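Local structure of stage II sporulation protein E (SpoIIE) (Moorella thermoacetica, 3ZT9) at residues A55-S60 and N67-C72; G7-A12 and I176-G181. The protein is probably a manganese-dependent protein serine/threonine phosphatase of the PP2C family that acts in stressosome signalling linked to control of a secondary messenger. All blocks are in the same frame, centred on the assembly; numbering follows the deposited sequence.

In the fold
The two contacts sit on opposite sides of the chain's centre, their own centres 25 Å apart and their nearest atoms about 11 Å apart. Contact 2 pairs the early strand 6-11 with the late helix 169-180, and contact 1, between helices 43-60 and 65-76, falls in the sequence between them. Contact 1 joins the two helices that cover the sheet containing strands 82-90 and 95-101; contact 2 packs helix 169-180 on strand 6-11, at the edge of the other sheet. Together they mark the outer layers of the alpha-beta-beta-alpha sandwich of PP2C phosphatases; in this protein one manganese is bound by Asp38, Asp150 and Asp185.

Contact 1: residues A55-S60 and N67-C72; sequences ASMESS and NIFQLC
Helices 43-60 and 65-76, the pair covering one sheet of the PP2C sandwich, meet where Met57 reaches Ile68 and Phe69. The segment axes approach to 8.9 Å at 141° between their directions, so the chain runs back on itself after the short connection. For Met57, chi1 of -72° sets CG, anti to the carbonyl carbon, against Ile68, and the extended chain carries CE on to Phe69. Met57 CG lies 3.7 Å from Ile68 CG2, the two side chains crossing at about a right angle, and in one of the two conformers of Cys72 it also touches SG; the terminal methyl CE of Met57 comes 4.0 Å from Phe69 CZ. On the sheet side, Met57 rests on Ala84, and both Ile68 and Phe69 on Leu86.

Nearer the connection, Ile68 turns its other branch to Ser60, CG1 lying 3.6 Å from Ser60 CB. Between the two segments no direct hydrogen bond forms; a water bridges them. It donates to Ile68 O at 2.7 Å and to Ser60 OG at 2.8 Å, and is also hydrogen-bonded to Ser56 OG. Three groups thus grip one water, which supplies the carbonyl of Ile68 and two buried serine hydroxyls with a shared partner. Ser59 OG turns back within its own helix to donate to Ser56 O at 2.7 Å. Apolar side chains facing the sheet, with a water bridging Ser56, Ser60 and Ile68 beside them, make up this antiparallel helical hairpin, one outer layer of the alpha-beta-beta-alpha PP2C fold.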
# COMPACT_ATOMS: atom_id res chain seq x y z
N ALA A 55 -9.76 6.80 2.67
CA ALA A 55 -10.78 7.16 3.67
C ALA A 55 -11.85 6.08 3.76
O ALA A 55 -12.31 5.73 4.84
CB ALA A 55 -11.43 8.50 3.29
N SER A 56 -12.23 5.54 2.59
CA SER A 56 -13.17 4.44 2.51
C SER A 56 -12.66 3.18 3.23
O SER A 56 -13.40 2.52 3.96
CB SER A 56 -13.48 4.10 1.07
OG SER A 56 -14.46 3.07 1.08
N MET A 57 -11.41 2.84 3.01
CA MET A 57 -10.79 1.71 3.71
C MET A 57 -10.83 1.89 5.20
O MET A 57 -11.22 0.98 5.95
CB MET A 57 -9.35 1.54 3.26
CG MET A 57 -9.26 1.01 1.87
SD MET A 57 -7.53 0.73 1.46
CE MET A 57 -7.74 -0.17 -0.05
N GLU A 58 -10.43 3.07 5.66
CA GLU A 58 -10.38 3.30 7.08
C GLU A 58 -11.76 3.12 7.66
O GLU A 58 -11.95 2.54 8.74
CB GLU A 58 -9.87 4.71 7.39
CG GLU A 58 -10.06 5.04 8.87
CD GLU A 58 -9.24 6.23 9.33
OE1 GLU A 58 -8.59 6.88 8.48
OE2 GLU A 58 -9.26 6.50 10.55
N SER A 59 -12.77 3.59 6.94
CA SER A 59 -14.12 3.50 7.47
C SER A 59 -14.61 2.03 7.50
O SER A 59 -15.53 1.70 8.24
CB SER A 59 -15.06 4.38 6.65
OG SER A 59 -15.36 3.76 5.42
N SER A 60 -13.99 1.17 6.71
CA SER A 60 -14.43 -0.22 6.52
C SER A 60 -13.54 -1.23 7.23
O SER A 60 -13.70 -2.43 7.06
CB SER A 60 -14.40 -0.56 5.03
OG SER A 60 -15.24 0.30 4.31
N ASN A 67 -15.28 -6.91 1.53
CA ASN A 67 -16.13 -5.76 1.78
C ASN A 67 -15.36 -4.45 1.60
O ASN A 67 -15.87 -3.50 0.98
CB ASN A 67 -16.72 -5.80 3.18
CG ASN A 67 -17.84 -4.80 3.35
OD1 ASN A 67 -18.90 -4.92 2.73
ND2 ASN A 67 -17.62 -3.80 4.20
N ILE A 68 -14.15 -4.39 2.12
CA ILE A 68 -13.36 -3.16 2.05
C ILE A 68 -13.16 -2.70 0.61
O ILE A 68 -13.40 -1.54 0.27
CB ILE A 68 -12.01 -3.30 2.73
CG1 ILE A 68 -12.17 -3.33 4.26
CG2 ILE A 68 -11.07 -2.13 2.34
CD1 ILE A 68 -10.96 -3.96 4.97
N PHE A 69 -12.79 -3.62 -0.27
CA PHE A 69 -12.50 -3.26 -1.65
C PHE A 69 -13.76 -2.99 -2.43
O PHE A 69 -13.78 -2.11 -3.28
CB PHE A 69 -11.64 -4.37 -2.32
CG PHE A 69 -10.17 -4.21 -2.08
CD1 PHE A 69 -9.41 -3.43 -2.94
CD2 PHE A 69 -9.58 -4.76 -0.98
CE1 PHE A 69 -8.04 -3.23 -2.70
CE2 PHE A 69 -8.22 -4.60 -0.74
CZ PHE A 69 -7.44 -3.83 -1.61
N GLN A 70 -14.84 -3.70 -2.10
CA GLN A 70 -16.14 -3.50 -2.76
C GLN A 70 -16.71 -2.12 -2.41
O GLN A 70 -17.18 -1.42 -3.29
CB GLN A 70 -17.13 -4.63 -2.42
CG GLN A 70 -16.82 -5.95 -3.13
CD GLN A 70 -17.75 -7.09 -2.73
OE1 GLN A 70 -18.60 -6.93 -1.85
NE2 GLN A 70 -17.60 -8.23 -3.38
N LEU A 71 -16.62 -1.70 -1.16
CA LEU A 71 -17.05 -0.34 -0.82
C LEU A 71 -16.14 0.72 -1.48
O LEU A 71 -16.63 1.75 -1.92
CB LEU A 71 -17.14 -0.11 0.69
CG LEU A 71 -17.58 1.32 1.09
CD1 LEU A 71 -16.63 2.35 0.55
CD2 LEU A 71 -18.97 1.71 0.63
N CYS A 72 -14.82 0.49 -1.51
CA CYS A 72 -13.90 1.42 -2.18
C CYS A 72 -14.34 1.67 -3.60
O CYS A 72 -14.41 2.82 -4.06
CB CYS A 72 -12.48 0.84 -2.27
SG CYS A 72 -11.47 1.11 -0.86
O HOH W 1 -13.81 0.53 1.96

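Contact 2: residues G7-A12 and I176-G181; sequences GIYTRA and IGEKYG
Tyr9 and Arg11, two residues apart on strand 6-11, both reach the last turn of helix 169-180. The Tyr9 ring packs directly on the backbone of Gly177, CE2 standing 3.7 Å from Gly177 CA and also approaching Gly177 C. Farther out, Tyr9 OH touches Glu178 CG at 3.8 Å, the two side chains crossing at about a right angle. A water at the ring edge, in its plane, continues the link: it is 2.6 Å from Tyr9 OH and donates to Glu178 OE2.

The Arg11 chain, bent at chi3 (62°), ends with the guanidinium beside the last turn. NH2 gives a weak hydrogen bond to Gly181 O, 3.2 Å long with an N-H...O angle of 139°, the oxygen lying at the edge of the guanidinium and in its plane. A second water accepts from Arg11 NH1 and donates to one carbonyl in the last turn, Glu178 O, and one just past it, Gly181 O.

In the next shell, Glu178 OE2 forms a salt bridge with Arg174 one turn earlier, and Arg11 NH2 makes a further weak hydrogen bond to Arg182 O. Backbone pairing with strand 187-192 (Tyr9 with Val189, Arg11 with Val187) holds strand 6-11, the outermost of its sheet in this chain. This is helix-on-sheet packing, helix 169-180 lying on the face away from the second sheet of the PP2C sandwich.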
# COMPACT_ATOMS: atom_id res chain seq x y z
N GLY A 7 7.22 3.44 8.41
CA GLY A 7 7.63 4.65 7.72
C GLY A 7 6.76 4.87 6.49
O GLY A 7 6.42 3.92 5.76
N ILE A 8 6.40 6.14 6.25
CA ILE A 8 5.63 6.52 5.07
C ILE A 8 6.38 7.62 4.32
O ILE A 8 6.85 8.57 4.92
CB ILE A 8 4.26 7.09 5.46
CG1 ILE A 8 3.40 6.00 6.10
CG2 ILE A 8 3.56 7.68 4.25
CD1 ILE A 8 2.01 6.51 6.55
N TYR A 9 6.39 7.54 2.98
CA TYR A 9 6.91 8.64 2.16
C TYR A 9 6.03 8.81 0.95
O TYR A 9 5.63 7.83 0.32
CB TYR A 9 8.31 8.31 1.67
CG TYR A 9 8.89 9.31 0.68
CD1 TYR A 9 9.56 10.45 1.13
CD2 TYR A 9 8.82 9.08 -0.71
CE1 TYR A 9 10.12 11.36 0.23
CE2 TYR A 9 9.40 10.01 -1.62
CZ TYR A 9 10.05 11.12 -1.13
OH TYR A 9 10.62 12.03 -2.02
N THR A 10 5.72 10.05 0.61
CA THR A 10 5.04 10.31 -0.68
C THR A 10 5.69 11.54 -1.33
O THR A 10 6.29 12.39 -0.62
CB THR A 10 3.50 10.61 -0.53
OG1 THR A 10 3.29 11.83 0.20
CG2 THR A 10 2.75 9.47 0.17
N ARG A 11 5.60 11.62 -2.65
CA ARG A 11 6.15 12.75 -3.38
C ARG A 11 5.31 12.92 -4.64
O ARG A 11 5.11 11.98 -5.41
CB ARG A 11 7.62 12.51 -3.79
CG ARG A 11 8.26 13.75 -4.39
CD ARG A 11 9.70 13.51 -4.85
NE ARG A 11 9.76 12.49 -5.90
CZ ARG A 11 10.84 11.77 -6.19
NH1 ARG A 11 11.97 11.96 -5.53
NH2 ARG A 11 10.79 10.87 -7.16
N ALA A 12 4.84 14.14 -4.87
CA ALA A 12 4.09 14.41 -6.10
C ALA A 12 4.98 14.32 -7.33
O ALA A 12 6.15 14.69 -7.29
CB ALA A 12 3.47 15.79 -6.04
N ILE A 176 14.43 5.39 0.04
CA ILE A 176 13.87 4.57 -1.05
C ILE A 176 13.14 5.42 -2.06
O ILE A 176 13.36 5.29 -3.26
CB ILE A 176 13.00 3.47 -0.50
CG1 ILE A 176 13.90 2.43 0.18
CG2 ILE A 176 12.18 2.83 -1.64
CD1 ILE A 176 13.09 1.36 1.00
N GLY A 177 12.27 6.30 -1.59
CA GLY A 177 11.52 7.16 -2.51
C GLY A 177 12.43 8.04 -3.35
O GLY A 177 12.21 8.22 -4.53
N GLU A 178 13.47 8.59 -2.73
CA GLU A 178 14.40 9.49 -3.40
C GLU A 178 15.34 8.76 -4.38
O GLU A 178 15.57 9.26 -5.50
CB GLU A 178 15.22 10.29 -2.35
CG GLU A 178 14.36 11.33 -1.71
CD GLU A 178 15.00 12.02 -0.54
OE1 GLU A 178 15.87 11.42 0.10
OE2 GLU A 178 14.58 13.15 -0.25
N LYS A 179 15.81 7.58 -4.02
CA LYS A 179 16.74 6.83 -4.89
C LYS A 179 16.00 6.19 -6.04
O LYS A 179 16.51 6.16 -7.15
CB LYS A 179 17.44 5.68 -4.14
CG LYS A 179 18.62 6.07 -3.30
CD LYS A 179 19.76 6.61 -4.15
CE LYS A 179 20.99 6.91 -3.27
NZ LYS A 179 21.92 7.81 -3.99
N TYR A 180 14.82 5.64 -5.76
CA TYR A 180 14.14 4.77 -6.72
C TYR A 180 12.88 5.37 -7.34
O TYR A 180 12.36 4.84 -8.32
CB TYR A 180 13.82 3.43 -6.05
CG TYR A 180 15.07 2.76 -5.58
CD1 TYR A 180 16.03 2.32 -6.50
CD2 TYR A 180 15.33 2.61 -4.22
CE1 TYR A 180 17.20 1.73 -6.07
CE2 TYR A 180 16.50 2.01 -3.79
CZ TYR A 180 17.42 1.59 -4.72
OH TYR A 180 18.57 1.00 -4.29
N GLY A 181 12.39 6.46 -6.77
CA GLY A 181 11.13 7.08 -7.21
C GLY A 181 11.28 7.76 -8.56
O GLY A 181 12.23 8.50 -8.78
O HOH W 2 12.16 13.96 -1.25
O HOH W 3 13.97 10.34 -7.46